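PDB 3B8X: pyridoxamine 5-phosphate-dependent dehydrase from Escherichia coli, which catalyses removal of the C3'-hydroxyl group from GDP-4-keto-6-deoxy-D-mannose by combined transamination and deoxygenation, a step in the biosynthesis of the O-antigen sugar L-colitose. Local coordinates for residues A44-S49 with E263-L268; P75-G80 with T129-T134; I109-L114 with S307-K312. The protein carries 1 engineered substitution. All coordinates share one frame; numbering follows the deposited sequence.

Contact 1: residues A44-S49 with E263-L268; sequences AKTFGS and EQLKKL
The phenyl ring of F47 is met by two methyl groups, one from its own helix and one from L268 across the contact. CG2 of T46 sits over the ring centre on one face, 3.8 Å above the plane. CD2 of L268 approaches obliquely and is nearest the far end of the ring, 3.9 Å from F47 CZ. The two side chains cross at about a right angle, and with CG anti to its backbone N (chi1 -179°) L268 presents that methyl to the ring. F43 and F184 add further ring contacts around F47.

One turn earlier on helix 255-286, L265 directs CD1 at the threonine, 4.2 Å from T46 OG1. That hydroxyl is hydrogen-bonded to the carbonyl of Q42 within its own helix, while L265 also rests on Y39, Q42 and F43. The helix ends at F47, and G48, the next residue, leaves helical geometry with positive phi.

The case illustrates helix-to-helix docking by apolar surface. Helix 34-47 and helix 255-286 are joined here by dispersion and by the exclusion of water from buried residues, and the polar atom at the interface finds its partner inside one helix, so the contact itself demands no precise bond direction.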
ATOM      1  N   ALA B  44     -15.649  10.566  -9.778  1.00 15.69           N
ATOM      2  CA  ALA B  44     -17.012  10.045  -9.579  1.00 11.86           C
ATOM      3  C   ALA B  44     -17.903  10.566 -10.703  1.00  9.87           C
ATOM      4  O   ALA B  44     -18.642   9.819 -11.338  1.00 29.84           O
ATOM      5  CB  ALA B  44     -17.567  10.500  -8.240  1.00  9.88           C
ATOM      6  N   LYS B  45     -17.782  11.861 -10.976  1.00 23.02           N
ATOM      7  CA  LYS B  45     -18.567  12.473 -12.037  1.00 21.35           C
ATOM      8  C   LYS B  45     -18.303  11.844 -13.401  1.00 15.22           C
ATOM      9  O   LYS B  45     -19.241  11.567 -14.176  1.00 19.16           O
ATOM     10  CB  LYS B  45     -18.266  13.968 -12.112  1.00 15.33           C
ATOM     11  CG  LYS B  45     -18.949  14.757 -13.208  1.00 30.99           C
ATOM     12  CD  LYS B  45     -19.209  16.183 -12.723  1.00 99.89           C
ATOM     13  CE  LYS B  45     -18.797  17.246 -13.731  1.00 99.89           C
ATOM     14  NZ  LYS B  45     -19.071  18.613 -13.193  1.00 99.89           N
ATOM     15  N   THR B  46     -17.020  11.652 -13.701  1.00 10.94           N
ATOM     16  CA  THR B  46     -16.614  11.130 -14.996  1.00  8.20           C
ATOM     17  C   THR B  46     -17.281   9.807 -15.298  1.00 17.44           C
ATOM     18  O   THR B  46     -17.783   9.621 -16.398  1.00 17.35           O
ATOM     19  CB  THR B  46     -15.102  10.977 -15.093  1.00 11.60           C
ATOM     20  OG1 THR B  46     -14.487  12.256 -14.949  1.00 19.82           O
ATOM     21  CG2 THR B  46     -14.777  10.451 -16.426  1.00  5.69           C
ATOM     22  N   PHE B  47     -17.294   8.910 -14.311  1.00 15.11           N
ATOM     23  CA  PHE B  47     -17.839   7.558 -14.464  1.00  9.02           C
ATOM     24  C   PHE B  47     -19.265   7.332 -14.064  1.00 21.26           C
ATOM     25  O   PHE B  47     -19.853   6.317 -14.427  1.00 14.44           O
ATOM     26  CB  PHE B  47     -16.895   6.551 -13.828  1.00  7.12           C
ATOM     27  CG  PHE B  47     -15.503   6.649 -14.392  1.00 12.15           C
ATOM     28  CD1 PHE B  47     -14.502   7.264 -13.666  1.00  9.58           C
ATOM     29  CD2 PHE B  47     -15.271   6.344 -15.741  1.00  9.22           C
ATOM     30  CE1 PHE B  47     -13.236   7.457 -14.251  1.00 15.55           C
ATOM     31  CE2 PHE B  47     -14.014   6.482 -16.304  1.00 18.49           C
ATOM     32  CZ  PHE B  47     -12.989   7.039 -15.560  1.00 12.57           C
ATOM     33  N   GLY B  48     -19.826   8.287 -13.338  1.00 15.35           N
ATOM     34  CA  GLY B  48     -21.200   8.169 -12.923  1.00 11.00           C
ATOM     35  C   GLY B  48     -21.347   7.399 -11.638  1.00 17.03           C
ATOM     36  O   GLY B  48     -22.338   6.713 -11.456  1.00 18.83           O
ATOM     37  N   SER B  49     -20.422   7.543 -10.701  1.00 14.03           N
ATOM     38  CA  SER B  49     -20.625   6.891  -9.390  1.00 25.96           C
ATOM     39  C   SER B  49     -20.922   7.986  -8.349  1.00 18.28           C
ATOM     40  O   SER B  49     -20.593   9.153  -8.545  1.00  8.95           O
ATOM     41  CB  SER B  49     -19.387   6.080  -8.971  1.00 21.92           C
ATOM     42  OG  SER B  49     -18.269   6.942  -8.957  1.00 23.70           O
ATOM     43  N   GLU B 263      -5.854  16.534 -14.572  1.00 10.98           N
ATOM     44  CA  GLU B 263      -5.490  16.975 -15.903  1.00  3.71           C
ATOM     45  C   GLU B 263      -5.809  15.818 -16.806  1.00 25.69           C
ATOM     46  O   GLU B 263      -6.380  16.021 -17.856  1.00 23.85           O
ATOM     47  CB  GLU B 263      -3.998  17.327 -15.975  1.00  5.79           C
ATOM     48  CG  GLU B 263      -3.618  18.596 -15.216  1.00 18.36           C
ATOM     49  CD  GLU B 263      -4.566  19.778 -15.445  1.00 44.09           C
ATOM     50  OE1 GLU B 263      -5.213  19.891 -16.516  1.00 15.94           O
ATOM     51  OE2 GLU B 263      -4.641  20.631 -14.540  1.00 44.76           O
ATOM     52  N   GLN B 264      -5.451  14.612 -16.369  1.00 18.17           N
ATOM     53  CA  GLN B 264      -5.659  13.374 -17.140  1.00  8.31           C
ATOM     54  C   GLN B 264      -7.137  13.122 -17.454  1.00 16.29           C
ATOM     55  O   GLN B 264      -7.478  12.752 -18.568  1.00  9.67           O
ATOM     56  CB  GLN B 264      -5.028  12.177 -16.398  1.00 19.28           C
ATOM     57  CG  GLN B 264      -3.490  12.173 -16.373  1.00 14.58           C
ATOM     58  CD  GLN B 264      -2.848  11.813 -17.705  1.00 13.76           C
ATOM     59  OE1 GLN B 264      -2.663  10.636 -18.018  1.00  8.64           O
ATOM     60  NE2 GLN B 264      -2.491  12.835 -18.497  1.00  9.28           N
ATOM     61  N   LEU B 265      -8.014  13.319 -16.474  1.00  8.70           N
ATOM     62  CA  LEU B 265      -9.444  13.113 -16.655  1.00 14.65           C
ATOM     63  C   LEU B 265      -9.961  14.008 -17.791  1.00 16.19           C
ATOM     64  O   LEU B 265     -10.862  13.627 -18.526  1.00 14.01           O
ATOM     65  CB  LEU B 265     -10.240  13.361 -15.362  1.00 20.89           C
ATOM     66  CG  LEU B 265     -10.027  12.334 -14.224  1.00 16.59           C
ATOM     67  CD1 LEU B 265     -10.836  12.583 -12.982  1.00  7.37           C
ATOM     68  CD2 LEU B 265     -10.369  10.925 -14.660  1.00 12.17           C
ATOM     69  N   LYS B 266      -9.396  15.196 -17.949  1.00 16.62           N
ATOM     70  CA  LYS B 266      -9.901  16.008 -19.031  1.00 13.77           C
ATOM     71  C   LYS B 266      -9.534  15.443 -20.382  1.00 29.82           C
ATOM     72  O   LYS B 266     -10.277  15.609 -21.356  1.00 13.41           O
ATOM     73  CB  LYS B 266      -9.408  17.427 -18.912  1.00  9.66           C
ATOM     74  CG  LYS B 266      -9.593  17.973 -17.524  1.00  9.62           C
ATOM     75  CD  LYS B 266      -8.847  19.269 -17.407  1.00 13.28           C
ATOM     76  CE  LYS B 266      -9.483  20.178 -16.394  1.00 19.23           C
ATOM     77  NZ  LYS B 266      -8.715  21.427 -16.206  1.00 16.18           N
ATOM     78  N   LYS B 267      -8.399  14.758 -20.460  1.00  9.21           N
ATOM     79  CA  LYS B 267      -7.974  14.246 -21.755  1.00  8.81           C
ATOM     80  C   LYS B 267      -8.584  12.887 -22.079  1.00 12.71           C
ATOM     81  O   LYS B 267      -8.593  12.458 -23.233  1.00 16.63           O
ATOM     82  CB  LYS B 267      -6.446  14.107 -21.780  1.00 17.92           C
ATOM     83  CG  LYS B 267      -5.672  15.428 -22.020  1.00 23.56           C
ATOM     84  CD  LYS B 267      -4.253  15.335 -21.485  1.00 13.36           C
ATOM     85  CE  LYS B 267      -3.417  16.605 -21.692  1.00 13.05           C
ATOM     86  NZ  LYS B 267      -2.860  16.952 -20.419  1.00 14.56           N
ATOM     87  N   LEU B 268      -9.042  12.190 -21.045  1.00 10.75           N
ATOM     88  CA  LEU B 268      -9.556  10.832 -21.230  1.00 17.22           C
ATOM     89  C   LEU B 268     -10.441  10.538 -22.450  1.00 11.97           C
ATOM     90  O   LEU B 268     -10.270   9.537 -23.155  1.00 10.72           O
ATOM     91  CB  LEU B 268     -10.200  10.337 -19.936  1.00 11.06           C
ATOM     92  CG  LEU B 268     -10.765   8.931 -19.974  1.00 22.81           C
ATOM     93  CD1 LEU B 268      -9.617   7.974 -19.973  1.00 14.48           C
ATOM     94  CD2 LEU B 268     -11.624   8.767 -18.747  1.00 15.74           C
TER

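Contact 2: residues P75-G80 with T129-T134; sequences PRLKKG and TKAILT
L77 holds CG beside its own backbone N (chi1 -69°); with CD1 extended from CA (chi2 177°), the other methyl, CD2, is the one turned to K130. CB of K130, set by the strand backbone, lies against the leucine, and beyond it the lysine chain is bent at chi2 (-56°). The setting is the mixed, mainly parallel sheet of the aspartate aminotransferase fold, to which the DegT/DnrJ/EryC1 family belongs. Strand 129-135 runs between strands 82-86 and 157-161, and residues 75-80 form the loop that leads into the first of these neighbours.

L77 CD2 approaches K130 CB to 3.8 Å, the two side chains sliding past each other in opposite directions. In this way the aliphatic CB of a partly exposed lysine packs on a buried leucine. On the loop side L77 is backed by L69 and F70.

The charged ends make a separate layer. K78 and K130 bring like charges fairly close, NZ to NZ 4.8 Å, but K78 NZ forms a salt bridge with D81, a residue that K130 also touches, and this carboxylate probably eases the repulsion. Earlier in the loop, R76 NH2 forms a salt bridge with D204. A131 shares backbone hydrogen bonds with E82 and I84, which fixes where its methyl group stands. The L77 methyl that touches the lysine also neighbours this alanine, with L77 CD2 4.4 Å from A131 CB.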
ATOM      1  N   PRO B  75     -21.680  -7.318   8.497  1.00 25.03           N
ATOM      2  CA  PRO B  75     -20.561  -7.673   7.607  1.00 15.16           C
ATOM      3  C   PRO B  75     -21.015  -8.351   6.344  1.00 18.57           C
ATOM      4  O   PRO B  75     -21.701  -9.359   6.384  1.00 35.90           O
ATOM      5  CB  PRO B  75     -19.774  -8.689   8.419  1.00 14.40           C
ATOM      6  CG  PRO B  75     -20.079  -8.333   9.846  1.00 50.74           C
ATOM      7  CD  PRO B  75     -21.516  -7.889   9.846  1.00 20.63           C
ATOM      8  N   ARG B  76     -20.599  -7.831   5.206  1.00 16.05           N
ATOM      9  CA  ARG B  76     -21.020  -8.433   3.955  1.00 15.65           C
ATOM     10  C   ARG B  76     -20.279  -9.682   3.516  1.00 17.03           C
ATOM     11  O   ARG B  76     -20.776 -10.389   2.643  1.00 14.55           O
ATOM     12  CB  ARG B  76     -21.099  -7.395   2.867  1.00  5.21           C
ATOM     13  CG  ARG B  76     -22.365  -6.568   2.937  1.00 15.18           C
ATOM     14  CD  ARG B  76     -22.067  -5.095   2.909  1.00 31.72           C
ATOM     15  NE  ARG B  76     -22.969  -4.440   1.966  1.00 77.17           N
ATOM     16  CZ  ARG B  76     -23.374  -3.172   2.030  1.00 99.89           C
ATOM     17  NH1 ARG B  76     -22.953  -2.347   2.993  1.00 37.26           N
ATOM     18  NH2 ARG B  76     -24.205  -2.721   1.101  1.00 53.17           N
ATOM     19  N   LEU B  77     -19.128  -9.965   4.130  1.00 18.27           N
ATOM     20  CA  LEU B  77     -18.352 -11.186   3.864  1.00  9.52           C
ATOM     21  C   LEU B  77     -17.699 -11.545   5.169  1.00 20.86           C
ATOM     22  O   LEU B  77     -17.542 -10.668   6.028  1.00 16.26           O
ATOM     23  CB  LEU B  77     -17.246 -11.008   2.786  1.00 15.72           C
ATOM     24  CG  LEU B  77     -17.609 -10.784   1.301  1.00 16.48           C
ATOM     25  CD1 LEU B  77     -16.335 -10.574   0.465  1.00 16.10           C
ATOM     26  CD2 LEU B  77     -18.410 -11.941   0.708  1.00 10.82           C
ATOM     27  N   LYS B  78     -17.308 -12.820   5.290  1.00 12.83           N
ATOM     28  CA  LYS B  78     -16.614 -13.380   6.448  1.00 12.23           C
ATOM     29  C   LYS B  78     -15.677 -14.464   5.932  1.00 17.88           C
ATOM     30  O   LYS B  78     -15.810 -14.907   4.794  1.00 11.10           O
ATOM     31  CB  LYS B  78     -17.596 -13.957   7.444  1.00 19.64           C
ATOM     32  CG  LYS B  78     -18.132 -15.270   7.006  1.00 21.86           C
ATOM     33  CD  LYS B  78     -19.240 -15.694   7.954  1.00 35.73           C
ATOM     34  CE  LYS B  78     -19.823 -17.029   7.522  1.00 24.40           C
ATOM     35  NZ  LYS B  78     -20.831 -16.922   6.415  1.00 21.51           N
ATOM     36  N   LYS B  79     -14.723 -14.889   6.752  1.00 14.57           N
ATOM     37  CA  LYS B  79     -13.738 -15.887   6.331  1.00 22.63           C
ATOM     38  C   LYS B  79     -14.471 -17.103   5.798  1.00 50.90           C
ATOM     39  O   LYS B  79     -15.529 -17.434   6.327  1.00 18.33           O
ATOM     40  CB  LYS B  79     -12.852 -16.310   7.514  1.00 26.80           C
ATOM     41  CG  LYS B  79     -11.663 -15.380   7.789  1.00 24.21           C
ATOM     42  CD  LYS B  79     -10.503 -16.126   8.418  1.00 99.89           C
ATOM     43  CE  LYS B  79      -9.983 -15.378   9.635  1.00 99.89           C
ATOM     44  NZ  LYS B  79      -9.032 -16.196  10.451  1.00 99.89           N
ATOM     45  N   GLY B  80     -13.903 -17.757   4.777  1.00 22.54           N
ATOM     46  CA  GLY B  80     -14.462 -18.954   4.149  1.00 14.42           C
ATOM     47  C   GLY B  80     -15.600 -18.660   3.181  1.00 16.05           C
ATOM     48  O   GLY B  80     -16.091 -19.567   2.510  1.00 17.01           O
ATOM     49  N   THR B 129     -22.408 -19.279  -3.079  1.00 27.65           N
ATOM     50  CA  THR B 129     -21.773 -18.156  -3.757  1.00 18.23           C
ATOM     51  C   THR B 129     -22.214 -16.856  -3.106  1.00 26.02           C
ATOM     52  O   THR B 129     -23.403 -16.528  -3.121  1.00 21.23           O
ATOM     53  CB  THR B 129     -22.124 -18.125  -5.255  1.00 23.99           C
ATOM     54  OG1 THR B 129     -21.713 -19.359  -5.858  1.00 18.34           O
ATOM     55  CG2 THR B 129     -21.420 -16.964  -5.910  1.00 17.99           C
ATOM     56  N   LYS B 130     -21.237 -16.137  -2.544  1.00 18.53           N
ATOM     57  CA  LYS B 130     -21.470 -14.882  -1.832  1.00  4.60           C
ATOM     58  C   LYS B 130     -21.139 -13.640  -2.685  1.00  8.21           C
ATOM     59  O   LYS B 130     -21.728 -12.558  -2.504  1.00 18.60           O
ATOM     60  CB  LYS B 130     -20.575 -14.824  -0.587  1.00  6.91           C
ATOM     61  CG  LYS B 130     -20.972 -15.767   0.505  1.00 15.39           C
ATOM     62  CD  LYS B 130     -22.424 -15.529   0.919  1.00 31.87           C
ATOM     63  CE  LYS B 130     -22.973 -16.651   1.792  1.00 99.89           C
ATOM     64  NZ  LYS B 130     -23.936 -16.139   2.819  1.00 99.89           N
ATOM     65  N   ALA B 131     -20.212 -13.797  -3.624  1.00 19.54           N
ATOM     66  CA  ALA B 131     -19.793 -12.679  -4.446  1.00 26.57           C
ATOM     67  C   ALA B 131     -19.252 -13.119  -5.799  1.00 15.50           C
ATOM     68  O   ALA B 131     -18.810 -14.246  -5.981  1.00 16.91           O
ATOM     69  CB  ALA B 131     -18.692 -11.915  -3.694  1.00  7.89           C
ATOM     70  N   ILE B 132     -19.208 -12.180  -6.714  1.00 13.82           N
ATOM     71  CA  ILE B 132     -18.641 -12.440  -8.020  1.00 18.98           C
ATOM     72  C   ILE B 132     -17.727 -11.247  -8.312  1.00 10.55           C
ATOM     73  O   ILE B 132     -18.184 -10.118  -8.468  1.00 12.49           O
ATOM     74  CB  ILE B 132     -19.728 -12.500  -9.111  1.00 49.17           C
ATOM     75  CG1 ILE B 132     -20.883 -13.401  -8.676  1.00 67.48           C
ATOM     76  CG2 ILE B 132     -19.134 -12.980 -10.456  1.00 13.07           C
ATOM     77  CD1 ILE B 132     -21.458 -14.211  -9.817  1.00 14.48           C
ATOM     78  N   LEU B 133     -16.431 -11.516  -8.360  1.00 11.08           N
ATOM     79  CA  LEU B 133     -15.450 -10.474  -8.668  1.00 12.53           C
ATOM     80  C   LEU B 133     -15.138 -10.547 -10.181  1.00 18.55           C
ATOM     81  O   LEU B 133     -14.323 -11.340 -10.647  1.00  9.56           O
ATOM     82  CB  LEU B 133     -14.174 -10.657  -7.839  1.00 16.89           C
ATOM     83  CG  LEU B 133     -13.039  -9.709  -8.229  1.00 19.27           C
ATOM     84  CD1 LEU B 133     -13.513  -8.249  -8.180  1.00  9.24           C
ATOM     85  CD2 LEU B 133     -11.816  -9.900  -7.380  1.00 17.13           C
ATOM     86  N   THR B 134     -15.863  -9.742 -10.940  1.00  7.80           N
ATOM     87  CA  THR B 134     -15.726  -9.681 -12.382  1.00 13.20           C
ATOM     88  C   THR B 134     -14.474  -8.876 -12.649  1.00 20.79           C
ATOM     89  O   THR B 134     -14.023  -8.109 -11.798  1.00 13.13           O
ATOM     90  CB  THR B 134     -16.965  -9.008 -13.099  1.00 12.24           C
ATOM     91  OG1 THR B 134     -17.151  -7.614 -12.734  1.00 15.32           O
ATOM     92  CG2 THR B 134     -18.238  -9.802 -12.804  1.00 10.72           C
TER

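Contact 3: residues I109-L114 with S307-K312; sequences IDINTL and SFIIKK
An Asx motif in the loop between strand 103-107 and helix 118-124 carries the residues that dock here, I111 and L114, against I309 and S307 of strand 305-310. The carboxylate of D110 folds back over the turn, and its OD1 takes two backbone N-H groups. N112 N lies 2.6 Å from D110 OD1 and meets it nearly along the C-O axis, whereas T113 N lies 3.0 Å from the same D110 OD1 and comes from above the carboxylate plane. A backbone hydrogen bond from L114 N to D110 O (2.8 Å) adds to the turn. One carboxylate oxygen, accepting from N112 N in an Asx turn and from T113 N as well, thus holds the backbone that bears I111 and L114.

What these two side chains meet is chiefly one methyl. CD1 of I309 lies 3.8 Å from L114 CD2 and 4.0 Å from I111 CD1, and it also comes within 3.9 Å of I111 O. The isoleucine pair cross at a slant, while L114 and I309 run past each other in opposite senses. The other methyl of L114 packs on the serine in a van der Waals contact: L114 CD1 is 3.7 Å from S307 OG. That hydroxyl stands between the backbone N and the carbonyl carbon (chi1 66°), which brings it to the leucine side.

Around this cluster the secondary structure closes in. Helix 359-367 contributes L364 against I111 and Y363 against I309. N112 pairs through its backbone with Q296, and T113 O receives the side-chain amides of Q295 and N140. Strand 305-310 itself is held in the antiparallel sheet, with backbone hydrogen bonds between I309 and D293 on strand 292-293 and between F308 and L369 on strand 368-372.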
ATOM      1  N   ILE B 109     -12.490 -18.610 -18.782  1.00 18.37           N
ATOM      2  CA  ILE B 109     -12.804 -17.422 -19.529  1.00 20.03           C
ATOM      3  C   ILE B 109     -13.318 -17.868 -20.877  1.00 15.23           C
ATOM      4  O   ILE B 109     -13.222 -19.056 -21.262  1.00 13.86           O
ATOM      5  CB  ILE B 109     -11.523 -16.619 -19.793  1.00 15.60           C
ATOM      6  CG1 ILE B 109     -10.459 -17.533 -20.401  1.00 21.36           C
ATOM      7  CG2 ILE B 109     -11.009 -16.016 -18.495  1.00 14.35           C
ATOM      8  CD1 ILE B 109      -9.682 -16.922 -21.615  1.00 10.87           C
ATOM      9  N   ASP B 110     -13.904 -16.896 -21.557  1.00 12.47           N
ATOM     10  CA  ASP B 110     -14.394 -17.066 -22.903  1.00 18.82           C
ATOM     11  C   ASP B 110     -13.166 -16.690 -23.741  1.00 14.54           C
ATOM     12  O   ASP B 110     -12.599 -15.639 -23.513  1.00 18.16           O
ATOM     13  CB  ASP B 110     -15.544 -16.098 -23.127  1.00 11.01           C
ATOM     14  CG  ASP B 110     -16.052 -16.151 -24.538  1.00 19.28           C
ATOM     15  OD1 ASP B 110     -15.230 -15.944 -25.426  1.00  9.59           O
ATOM     16  OD2 ASP B 110     -17.246 -16.392 -24.786  1.00 25.99           O
ATOM     17  N   ILE B 111     -12.712 -17.588 -24.621  1.00 16.37           N
ATOM     18  CA  ILE B 111     -11.492 -17.371 -25.410  1.00 13.67           C
ATOM     19  C   ILE B 111     -11.663 -16.236 -26.412  1.00 17.47           C
ATOM     20  O   ILE B 111     -10.676 -15.707 -26.937  1.00 21.78           O
ATOM     21  CB  ILE B 111     -11.063 -18.676 -26.162  1.00 13.03           C
ATOM     22  CG1 ILE B 111      -9.584 -18.671 -26.489  1.00 10.46           C
ATOM     23  CG2 ILE B 111     -11.974 -18.889 -27.349  1.00 23.73           C
ATOM     24  CD1 ILE B 111      -8.714 -18.808 -25.261  1.00 13.63           C
ATOM     25  N   ASN B 112     -12.909 -15.866 -26.683  1.00  9.85           N
ATOM     26  CA  ASN B 112     -13.140 -14.770 -27.609  1.00  3.25           C
ATOM     27  C   ASN B 112     -13.117 -13.424 -26.911  1.00 13.32           C
ATOM     28  O   ASN B 112     -12.390 -12.510 -27.334  1.00 17.78           O
ATOM     29  CB  ASN B 112     -14.445 -14.985 -28.338  1.00 12.14           C
ATOM     30  CG  ASN B 112     -14.292 -16.015 -29.413  1.00 19.01           C
ATOM     31  OD1 ASN B 112     -13.564 -15.779 -30.374  1.00 25.88           O
ATOM     32  ND2 ASN B 112     -14.859 -17.190 -29.208  1.00 27.07           N
ATOM     33  N   THR B 113     -13.950 -13.274 -25.880  1.00  9.77           N
ATOM     34  CA  THR B 113     -13.978 -12.011 -25.144  1.00 10.65           C
ATOM     35  C   THR B 113     -12.829 -11.795 -24.157  1.00 16.36           C
ATOM     36  O   THR B 113     -12.552 -10.646 -23.783  1.00 19.68           O
ATOM     37  CB  THR B 113     -15.215 -11.861 -24.323  1.00 11.63           C
ATOM     38  OG1 THR B 113     -15.198 -12.841 -23.289  1.00 10.87           O
ATOM     39  CG2 THR B 113     -16.423 -12.020 -25.195  1.00 21.50           C
ATOM     40  N   LEU B 114     -12.212 -12.907 -23.741  1.00  9.58           N
ATOM     41  CA  LEU B 114     -11.133 -12.966 -22.740  1.00  7.56           C
ATOM     42  C   LEU B 114     -11.676 -12.780 -21.363  1.00 18.45           C
ATOM     43  O   LEU B 114     -10.924 -12.876 -20.401  1.00  9.21           O
ATOM     44  CB  LEU B 114     -10.012 -11.937 -22.974  1.00  5.88           C
ATOM     45  CG  LEU B 114      -9.347 -11.948 -24.364  1.00  8.91           C
ATOM     46  CD1 LEU B 114      -8.135 -11.032 -24.314  1.00  2.37           C
ATOM     47  CD2 LEU B 114      -8.997 -13.383 -24.804  1.00  7.78           C
ATOM     48  N   SER B 307      -4.750  -8.054 -28.113  1.00 11.05           N
ATOM     49  CA  SER B 307      -4.413  -9.443 -27.876  1.00  6.42           C
ATOM     50  C   SER B 307      -4.443 -10.261 -29.162  1.00  5.59           C
ATOM     51  O   SER B 307      -5.143  -9.920 -30.116  1.00 10.37           O
ATOM     52  CB  SER B 307      -5.450 -10.059 -26.928  1.00  8.38           C
ATOM     53  OG  SER B 307      -6.720 -10.099 -27.567  1.00  9.79           O
ATOM     54  N   PHE B 308      -3.685 -11.357 -29.128  1.00 11.47           N
ATOM     55  CA  PHE B 308      -3.654 -12.366 -30.189  1.00 17.02           C
ATOM     56  C   PHE B 308      -3.662 -13.727 -29.534  1.00 12.27           C
ATOM     57  O   PHE B 308      -3.137 -13.899 -28.429  1.00 13.57           O
ATOM     58  CB  PHE B 308      -2.351 -12.322 -30.952  1.00 14.39           C
ATOM     59  CG  PHE B 308      -2.206 -11.131 -31.811  1.00 11.22           C
ATOM     60  CD1 PHE B 308      -1.161 -10.263 -31.596  1.00  9.79           C
ATOM     61  CD2 PHE B 308      -3.122 -10.869 -32.819  1.00 12.62           C
ATOM     62  CE1 PHE B 308      -0.990  -9.158 -32.383  1.00 17.46           C
ATOM     63  CE2 PHE B 308      -2.971  -9.731 -33.603  1.00 20.06           C
ATOM     64  CZ  PHE B 308      -1.897  -8.875 -33.374  1.00 14.90           C
ATOM     65  N   ILE B 309      -4.296 -14.679 -30.212  1.00 16.64           N
ATOM     66  CA  ILE B 309      -4.334 -16.062 -29.774  1.00 16.03           C
ATOM     67  C   ILE B 309      -4.143 -16.903 -31.040  1.00 13.50           C
ATOM     68  O   ILE B 309      -4.833 -16.731 -32.053  1.00 17.17           O
ATOM     69  CB  ILE B 309      -5.621 -16.439 -28.977  1.00  9.01           C
ATOM     70  CG1 ILE B 309      -5.482 -15.944 -27.545  1.00 22.23           C
ATOM     71  CG2 ILE B 309      -5.700 -17.972 -28.800  1.00 23.50           C
ATOM     72  CD1 ILE B 309      -6.778 -15.688 -26.882  1.00 28.95           C
ATOM     73  N   ILE B 310      -3.131 -17.757 -30.982  1.00  8.94           N
ATOM     74  CA  ILE B 310      -2.774 -18.614 -32.085  1.00 17.46           C
ATOM     75  C   ILE B 310      -3.877 -19.628 -32.268  1.00 24.01           C
ATOM     76  O   ILE B 310      -4.324 -20.277 -31.317  1.00 20.02           O
ATOM     77  CB  ILE B 310      -1.444 -19.327 -31.790  1.00  9.43           C
ATOM     78  CG1 ILE B 310      -0.318 -18.310 -31.603  1.00  6.77           C
ATOM     79  CG2 ILE B 310      -1.074 -20.354 -32.867  1.00 19.83           C
ATOM     80  CD1 ILE B 310       1.074 -18.938 -31.325  1.00 10.38           C
ATOM     81  N   LYS B 311      -4.335 -19.721 -33.508  1.00 17.50           N
ATOM     82  CA  LYS B 311      -5.379 -20.655 -33.901  1.00 21.70           C
ATOM     83  C   LYS B 311      -4.878 -22.104 -33.789  1.00 24.19           C
ATOM     84  O   LYS B 311      -3.770 -22.462 -34.247  1.00 24.55           O
ATOM     85  CB  LYS B 311      -5.783 -20.374 -35.347  1.00  5.19           C
ATOM     86  CG  LYS B 311      -6.605 -19.105 -35.526  1.00  5.09           C
ATOM     87  CD  LYS B 311      -6.813 -18.774 -37.000  1.00 28.57           C
ATOM     88  CE  LYS B 311      -8.086 -17.962 -37.217  1.00 22.88           C
ATOM     89  NZ  LYS B 311      -7.836 -16.837 -38.145  1.00 18.47           N
ATOM     90  N   LYS B 312      -5.740 -22.926 -33.207  1.00 37.41           N
ATOM     91  CA  LYS B 312      -5.514 -24.351 -33.067  1.00 46.42           C
ATOM     92  C   LYS B 312      -5.139 -24.938 -34.422  1.00 31.34           C
ATOM     93  O   LYS B 312      -5.722 -24.584 -35.462  1.00 27.28           O
ATOM     94  CB  LYS B 312      -6.804 -25.020 -32.581  1.00 24.69           C
ATOM     95  CG  LYS B 312      -6.755 -26.539 -32.570  1.00 45.52           C
ATOM     96  CD  LYS B 312      -6.829 -27.088 -31.146  1.00 99.89           C
ATOM     97  CE  LYS B 312      -6.197 -28.478 -31.045  1.00 99.89           C
ATOM     98  NZ  LYS B 312      -4.921 -28.491 -30.264  1.00 99.89           N
TER

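In the fold
Along the chain the six segments come in the order 44-49, 75-80, 109-114, 129-134, 263-268, 307-312, so contact 2 is nested inside contact 1 while contact 3 crosses both. Their centres form a wide triangle, about 29 to 31 Å apart, and none touches another; contacts 2 and 3 come closest, about 9 Å between nearest atoms. The mixed sheet relates them: helix 34-47 of contact 1 precedes its outermost strand 51-55, contact 2 includes its strand 129-135, and the loop of contact 3 follows strand 103-107. Contacts 1 and 3 then tie this sheet region to later elements, helix 255-286 and the four-stranded antiparallel sheet, joining distant parts of one aminotransferase fold.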